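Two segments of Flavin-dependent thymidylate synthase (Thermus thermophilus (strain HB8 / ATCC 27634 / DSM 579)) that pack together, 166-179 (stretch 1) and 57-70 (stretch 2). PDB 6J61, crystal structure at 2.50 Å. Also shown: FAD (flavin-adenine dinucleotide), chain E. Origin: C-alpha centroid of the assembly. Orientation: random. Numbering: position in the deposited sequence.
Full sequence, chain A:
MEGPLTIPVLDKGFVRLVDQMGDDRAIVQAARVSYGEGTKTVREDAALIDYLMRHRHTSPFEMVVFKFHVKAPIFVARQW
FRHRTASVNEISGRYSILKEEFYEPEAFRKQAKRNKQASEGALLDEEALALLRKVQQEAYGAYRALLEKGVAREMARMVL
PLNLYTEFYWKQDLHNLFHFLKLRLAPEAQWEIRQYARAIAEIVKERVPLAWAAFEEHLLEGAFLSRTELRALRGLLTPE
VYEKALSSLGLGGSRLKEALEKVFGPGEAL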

# COMPACT_ATOMS: atom_id res chain seq x y z
N THR A 166 -17.30 1.09 19.22
CA THR A 166 -16.75 2.19 18.45
C THR A 166 -17.29 2.10 17.02
O THR A 166 -17.69 1.02 16.58
CB THR A 166 -15.21 2.16 18.42
OG1 THR A 166 -14.71 3.22 17.61
CG2 THR A 166 -14.71 0.82 17.87
N GLU A 167 -17.34 3.21 16.31
CA GLU A 167 -17.85 3.19 14.95
C GLU A 167 -16.85 3.72 13.97
O GLU A 167 -16.00 4.55 14.32
CB GLU A 167 -19.11 4.04 14.80
CG GLU A 167 -20.21 3.75 15.76
CD GLU A 167 -21.44 4.57 15.46
OE1 GLU A 167 -22.32 4.65 16.34
OE2 GLU A 167 -21.54 5.14 14.34
N PHE A 168 -16.97 3.27 12.72
CA PHE A 168 -16.10 3.71 11.65
C PHE A 168 -16.63 3.38 10.26
O PHE A 168 -17.55 2.59 10.09
CB PHE A 168 -14.71 3.09 11.82
CG PHE A 168 -14.70 1.58 11.85
CD1 PHE A 168 -14.83 0.90 13.06
CD2 PHE A 168 -14.51 0.84 10.68
CE1 PHE A 168 -14.75 -0.50 13.12
CE2 PHE A 168 -14.43 -0.56 10.73
CZ PHE A 168 -14.55 -1.23 11.95
N TYR A 169 -16.03 4.02 9.27
CA TYR A 169 -16.35 3.79 7.87
C TYR A 169 -15.21 2.94 7.33
O TYR A 169 -14.04 3.27 7.52
CB TYR A 169 -16.41 5.12 7.11
CG TYR A 169 -17.80 5.70 6.99
CD1 TYR A 169 -18.68 5.66 8.08
CD2 TYR A 169 -18.25 6.27 5.79
CE1 TYR A 169 -19.97 6.17 7.97
CE2 TYR A 169 -19.53 6.80 5.68
CZ TYR A 169 -20.39 6.74 6.77
OH TYR A 169 -21.67 7.26 6.68
N TRP A 170 -15.55 1.84 6.67
CA TRP A 170 -14.55 0.95 6.11
C TRP A 170 -14.75 0.91 4.59
O TRP A 170 -15.80 0.51 4.10
CB TRP A 170 -14.72 -0.44 6.74
CG TRP A 170 -13.72 -1.49 6.32
CD1 TRP A 170 -13.90 -2.48 5.39
CD2 TRP A 170 -12.38 -1.63 6.79
NE1 TRP A 170 -12.75 -3.23 5.26
CE2 TRP A 170 -11.80 -2.73 6.11
CE3 TRP A 170 -11.60 -0.94 7.73
CZ2 TRP A 170 -10.49 -3.15 6.34
CZ3 TRP A 170 -10.28 -1.36 7.96
CH2 TRP A 170 -9.75 -2.46 7.26
N LYS A 171 -13.73 1.37 3.87
CA LYS A 171 -13.75 1.40 2.40
C LYS A 171 -12.71 0.44 1.85
O LYS A 171 -11.51 0.59 2.11
CB LYS A 171 -13.45 2.82 1.90
CG LYS A 171 -13.75 3.01 0.42
CD LYS A 171 -12.55 2.73 -0.49
CE LYS A 171 -11.59 3.89 -0.51
NZ LYS A 171 -10.32 3.57 -1.20
N GLN A 172 -13.15 -0.55 1.08
CA GLN A 172 -12.21 -1.53 0.54
C GLN A 172 -12.66 -2.16 -0.77
O GLN A 172 -13.84 -2.39 -0.98
CB GLN A 172 -11.99 -2.62 1.60
CG GLN A 172 -10.86 -3.58 1.31
CD GLN A 172 -10.49 -4.37 2.54
OE1 GLN A 172 -11.37 -4.84 3.27
NE2 GLN A 172 -9.19 -4.51 2.79
N ASP A 173 -11.70 -2.43 -1.64
CA ASP A 173 -11.97 -3.03 -2.94
C ASP A 173 -12.28 -4.52 -2.80
O ASP A 173 -11.83 -5.17 -1.86
CB ASP A 173 -10.78 -2.80 -3.88
CG ASP A 173 -9.51 -3.49 -3.41
OD1 ASP A 173 -9.41 -4.73 -3.56
OD2 ASP A 173 -8.61 -2.79 -2.89
N LEU A 174 -13.05 -5.05 -3.74
CA LEU A 174 -13.46 -6.45 -3.71
C LEU A 174 -12.33 -7.48 -3.53
O LEU A 174 -12.46 -8.44 -2.77
CB LEU A 174 -14.28 -6.77 -4.97
CG LEU A 174 -14.89 -8.18 -5.02
CD1 LEU A 174 -15.61 -8.51 -3.72
CD2 LEU A 174 -15.85 -8.26 -6.21
N HIS A 175 -11.22 -7.25 -4.23
CA HIS A 175 -10.07 -8.13 -4.14
C HIS A 175 -9.56 -8.24 -2.70
O HIS A 175 -9.35 -9.33 -2.18
CB HIS A 175 -8.96 -7.60 -5.06
CG HIS A 175 -7.63 -8.23 -4.82
ND1 HIS A 175 -7.46 -9.58 -4.62
CD2 HIS A 175 -6.39 -7.69 -4.79
CE1 HIS A 175 -6.18 -9.85 -4.47
NE2 HIS A 175 -5.50 -8.72 -4.57
N ASN A 176 -9.36 -7.09 -2.06
CA ASN A 176 -8.88 -7.06 -0.69
C ASN A 176 -9.96 -7.40 0.33
O ASN A 176 -9.67 -7.80 1.45
CB ASN A 176 -8.26 -5.70 -0.39
CG ASN A 176 -6.90 -5.55 -1.03
OD1 ASN A 176 -5.96 -6.23 -0.65
ND2 ASN A 176 -6.79 -4.67 -2.03
N LEU A 177 -11.22 -7.25 -0.07
CA LEU A 177 -12.30 -7.58 0.83
C LEU A 177 -12.39 -9.10 0.87
O LEU A 177 -12.66 -9.68 1.91
CB LEU A 177 -13.61 -6.94 0.34
CG LEU A 177 -14.88 -7.12 1.18
CD1 LEU A 177 -14.62 -6.73 2.63
CD2 LEU A 177 -16.00 -6.29 0.58
N PHE A 178 -12.15 -9.75 -0.26
CA PHE A 178 -12.18 -11.22 -0.30
C PHE A 178 -11.07 -11.76 0.59
O PHE A 178 -11.23 -12.76 1.29
CB PHE A 178 -11.98 -11.74 -1.73
CG PHE A 178 -13.23 -11.76 -2.57
CD1 PHE A 178 -14.44 -12.13 -2.02
CD2 PHE A 178 -13.18 -11.45 -3.92
CE1 PHE A 178 -15.60 -12.19 -2.80
CE2 PHE A 178 -14.33 -11.51 -4.71
CZ PHE A 178 -15.54 -11.89 -4.15
N HIS A 179 -9.92 -11.09 0.53
CA HIS A 179 -8.77 -11.46 1.34
C HIS A 179 -9.21 -11.40 2.81
O HIS A 179 -8.99 -12.34 3.58
CB HIS A 179 -7.64 -10.46 1.09
CG HIS A 179 -6.38 -10.76 1.84
ND1 HIS A 179 -5.56 -11.82 1.53
CD2 HIS A 179 -5.80 -10.13 2.89
CE1 HIS A 179 -4.52 -11.82 2.34
NE2 HIS A 179 -4.64 -10.81 3.18
PA FAD E . 1.26 -6.33 -5.47
O1A FAD E . 1.14 -5.24 -6.46
O2A FAD E . 2.76 -6.34 -4.87
O5B FAD E . 0.21 -6.07 -4.30
C5B FAD E . 0.17 -7.21 -3.44
C4B FAD E . -1.11 -7.13 -2.60
O4B FAD E . -1.10 -5.91 -1.81
C3B FAD E . -2.34 -7.06 -3.49
O3B FAD E . -2.85 -8.36 -3.80
C2B FAD E . -3.30 -6.21 -2.68
O2B FAD E . -4.03 -7.04 -1.77
C1B FAD E . -2.36 -5.20 -1.97
N9A FAD E . -2.16 -3.93 -2.73
C8A FAD E . -0.97 -3.45 -3.22
N7A FAD E . -1.14 -2.32 -3.84
C5A FAD E . -2.45 -1.98 -3.79
C6A FAD E . -3.22 -0.89 -4.26
N6A FAD E . -2.60 0.14 -4.96
N1A FAD E . -4.56 -0.87 -4.03
C2A FAD E . -5.17 -1.86 -3.36
N3A FAD E . -4.47 -2.91 -2.89
C4A FAD E . -3.13 -3.01 -3.08
N1 FAD E . -2.31 -7.06 -15.31
C2 FAD E . -2.77 -6.24 -16.27
O2 FAD E . -2.63 -5.03 -16.11
N3 FAD E . -3.38 -6.68 -17.40
C4 FAD E . -3.57 -8.03 -17.65
O4 FAD E . -4.12 -8.41 -18.67
C4X FAD E . -3.09 -8.99 -16.61
N5 FAD E . -3.22 -10.31 -16.73
C5X FAD E . -2.77 -11.17 -15.77
C6 FAD E . -2.94 -12.59 -15.94
C7 FAD E . -2.48 -13.47 -14.97
C7M FAD E . -2.69 -14.96 -15.20
C8 FAD E . -1.83 -12.99 -13.79
C8M FAD E . -1.33 -13.95 -12.73
C9 FAD E . -1.65 -11.61 -13.59
C9A FAD E . -2.11 -10.67 -14.57
N10 FAD E . -1.95 -9.25 -14.41
C10 FAD E . -2.43 -8.40 -15.40
C1' FAD E . -1.29 -8.66 -13.23
C2' FAD E . -2.22 -8.53 -12.02
O2' FAD E . -3.46 -7.92 -12.39
C3' FAD E . -1.51 -7.69 -10.92
O3' FAD E . -1.31 -6.34 -11.35
C4' FAD E . -0.13 -8.31 -10.54
O4' FAD E . -0.19 -9.75 -10.59
C5' FAD E . 0.26 -7.87 -9.14
O5' FAD E . -0.43 -8.70 -8.21
P FAD E . -0.53 -7.94 -6.81
O1P FAD E . -1.20 -6.63 -7.00
O2P FAD E . -1.39 -8.86 -5.82
O3P FAD E . 0.99 -7.79 -6.19
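Stretch 2 57-70: HTSPFEMVVFKFHV

Stretch 2 runs from a segment, 58-62, with helical phi/psi but without regular helical bonding, into strand 65-70, which lies antiparallel to strand 166-173: the N-to-C directions differ by 166° and the axes approach to 4.4 Å. The register, read from nearest CA pairs, runs from Phe168 with Val70 (CA-CA 5.4 Å) to Asp173 with Val65 (CA-CA 4.1 Å).

The hydrogen-bonded pairs satisfy their backbone groups reciprocally. Val70 N donates to Phe168 O (2.8 Å) and Phe168 N to Val70 O (2.9 Å); Phe68 N reaches Trp170 O at 2.6 Å, answered by Trp170 N to Phe68 O at 2.8 Å; Phe66 N to Gln172 O is 3.0 Å, and Gln172 N to Phe66 O 2.8 Å. Leu174 N donates to Val64 O (2.8 Å, 161°), one further bond past the last bridge, from the first helical residue, whereas His175 N to Phe61 O is weak (3.4 Å, 136°). Asp173 OD1 caps the helix by accepting from Asn176 N at 2.8 Å.

Among side chains, His69 NE2 donates to Glu167 OE2 (2.9 Å, 170°), while His69 ND1 is satisfied elsewhere in the structure. Val70 CB lies over the Phe168 ring, 4.0 Å from its centroid, and Thr58 CB over that of His175, at 3.7 Å. His175 NE2 and FAD O3B are hydrogen-bonded at 2.8 Å, and either could be the donor.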

# COMPACT_ATOMS: atom_id res chain seq x y z
N HIS A 57 -5.59 -13.33 -11.56
CA HIS A 57 -5.58 -12.07 -12.32
C HIS A 57 -6.51 -11.20 -11.47
O HIS A 57 -7.70 -11.09 -11.73
CB HIS A 57 -6.16 -12.29 -13.71
CG HIS A 57 -6.13 -11.07 -14.58
ND1 HIS A 57 -5.86 -9.81 -14.08
CD2 HIS A 57 -6.38 -10.91 -15.90
CE1 HIS A 57 -5.95 -8.93 -15.06
NE2 HIS A 57 -6.26 -9.57 -16.17
N THR A 58 -5.93 -10.58 -10.45
CA THR A 58 -6.67 -9.79 -9.48
C THR A 58 -7.09 -8.35 -9.78
O THR A 58 -8.06 -7.88 -9.20
CB THR A 58 -5.90 -9.79 -8.13
OG1 THR A 58 -4.61 -9.18 -8.31
CG2 THR A 58 -5.72 -11.22 -7.63
N SER A 59 -6.36 -7.67 -10.66
CA SER A 59 -6.68 -6.28 -10.99
C SER A 59 -8.15 -5.98 -11.27
O SER A 59 -8.70 -4.99 -10.75
CB SER A 59 -5.85 -5.82 -12.20
OG SER A 59 -4.64 -5.21 -11.79
N PRO A 60 -8.81 -6.81 -12.09
CA PRO A 60 -10.23 -6.60 -12.41
C PRO A 60 -11.12 -6.52 -11.19
O PRO A 60 -12.06 -5.70 -11.14
CB PRO A 60 -10.56 -7.79 -13.30
CG PRO A 60 -9.27 -7.98 -14.05
CD PRO A 60 -8.24 -7.87 -12.93
N PHE A 61 -10.82 -7.35 -10.19
CA PHE A 61 -11.59 -7.37 -8.96
C PHE A 61 -11.37 -6.13 -8.09
O PHE A 61 -12.16 -5.84 -7.18
CB PHE A 61 -11.27 -8.63 -8.16
CG PHE A 61 -11.69 -9.90 -8.86
CD1 PHE A 61 -10.89 -10.48 -9.83
CD2 PHE A 61 -12.92 -10.49 -8.57
CE1 PHE A 61 -11.30 -11.64 -10.50
CE2 PHE A 61 -13.34 -11.64 -9.23
CZ PHE A 61 -12.53 -12.21 -10.19
N GLU A 62 -10.31 -5.38 -8.36
CA GLU A 62 -10.06 -4.18 -7.58
C GLU A 62 -10.89 -3.01 -8.12
O GLU A 62 -10.91 -1.94 -7.51
CB GLU A 62 -8.58 -3.81 -7.63
CG GLU A 62 -7.76 -4.36 -6.50
CD GLU A 62 -6.29 -4.04 -6.67
OE1 GLU A 62 -5.63 -4.74 -7.44
OE2 GLU A 62 -5.81 -3.07 -6.05
N MET A 63 -11.56 -3.22 -9.26
CA MET A 63 -12.37 -2.18 -9.86
C MET A 63 -13.74 -2.07 -9.21
O MET A 63 -14.55 -1.24 -9.61
CB MET A 63 -12.53 -2.38 -11.36
CG MET A 63 -11.24 -2.21 -12.16
SD MET A 63 -10.31 -0.76 -11.66
CE MET A 63 -8.79 -0.91 -12.60
N VAL A 64 -13.99 -2.92 -8.21
CA VAL A 64 -15.25 -2.92 -7.48
C VAL A 64 -14.92 -2.49 -6.04
O VAL A 64 -13.98 -3.00 -5.45
CB VAL A 64 -15.88 -4.32 -7.48
CG1 VAL A 64 -17.03 -4.40 -6.47
CG2 VAL A 64 -16.38 -4.66 -8.89
N VAL A 65 -15.69 -1.55 -5.49
CA VAL A 65 -15.41 -1.08 -4.13
C VAL A 65 -16.64 -1.02 -3.22
O VAL A 65 -17.73 -0.68 -3.66
CB VAL A 65 -14.73 0.32 -4.15
CG1 VAL A 65 -14.42 0.80 -2.73
CG2 VAL A 65 -13.46 0.27 -4.97
N PHE A 66 -16.44 -1.38 -1.96
CA PHE A 66 -17.51 -1.35 -0.96
C PHE A 66 -17.11 -0.42 0.18
O PHE A 66 -15.94 -0.33 0.56
CB PHE A 66 -17.79 -2.75 -0.40
CG PHE A 66 -18.49 -3.67 -1.35
CD1 PHE A 66 -17.84 -4.17 -2.48
CD2 PHE A 66 -19.83 -4.01 -1.15
CE1 PHE A 66 -18.51 -5.01 -3.39
CE2 PHE A 66 -20.50 -4.84 -2.06
CZ PHE A 66 -19.84 -5.34 -3.17
N LYS A 67 -18.09 0.29 0.72
CA LYS A 67 -17.87 1.22 1.83
C LYS A 67 -18.90 0.91 2.91
O LYS A 67 -20.10 0.99 2.66
CB LYS A 67 -18.01 2.66 1.32
CG LYS A 67 -17.74 3.72 2.38
CD LYS A 67 -17.33 5.07 1.77
CE LYS A 67 -18.42 5.69 0.90
NZ LYS A 67 -18.06 7.06 0.44
N PHE A 68 -18.44 0.54 4.09
CA PHE A 68 -19.35 0.20 5.18
C PHE A 68 -19.28 1.13 6.39
O PHE A 68 -18.31 1.85 6.61
CB PHE A 68 -19.09 -1.23 5.69
CG PHE A 68 -19.19 -2.29 4.62
CD1 PHE A 68 -18.12 -2.55 3.77
CD2 PHE A 68 -20.34 -3.07 4.50
CE1 PHE A 68 -18.19 -3.56 2.82
CE2 PHE A 68 -20.42 -4.08 3.54
CZ PHE A 68 -19.34 -4.33 2.70
N HIS A 69 -20.35 1.07 7.18
CA HIS A 69 -20.49 1.83 8.42
C HIS A 69 -20.53 0.68 9.43
O HIS A 69 -21.49 -0.10 9.47
CB HIS A 69 -21.82 2.60 8.42
CG HIS A 69 -22.08 3.38 9.67
ND1 HIS A 69 -23.22 4.13 9.85
CD2 HIS A 69 -21.35 3.53 10.81
CE1 HIS A 69 -23.18 4.71 11.04
NE2 HIS A 69 -22.06 4.36 11.64
N VAL A 70 -19.47 0.56 10.23
CA VAL A 70 -19.38 -0.53 11.19
C VAL A 70 -19.30 -0.05 12.64
O VAL A 70 -18.59 0.90 12.95
CB VAL A 70 -18.13 -1.41 10.92
CG1 VAL A 70 -18.16 -2.68 11.79
CG2 VAL A 70 -18.04 -1.75 9.44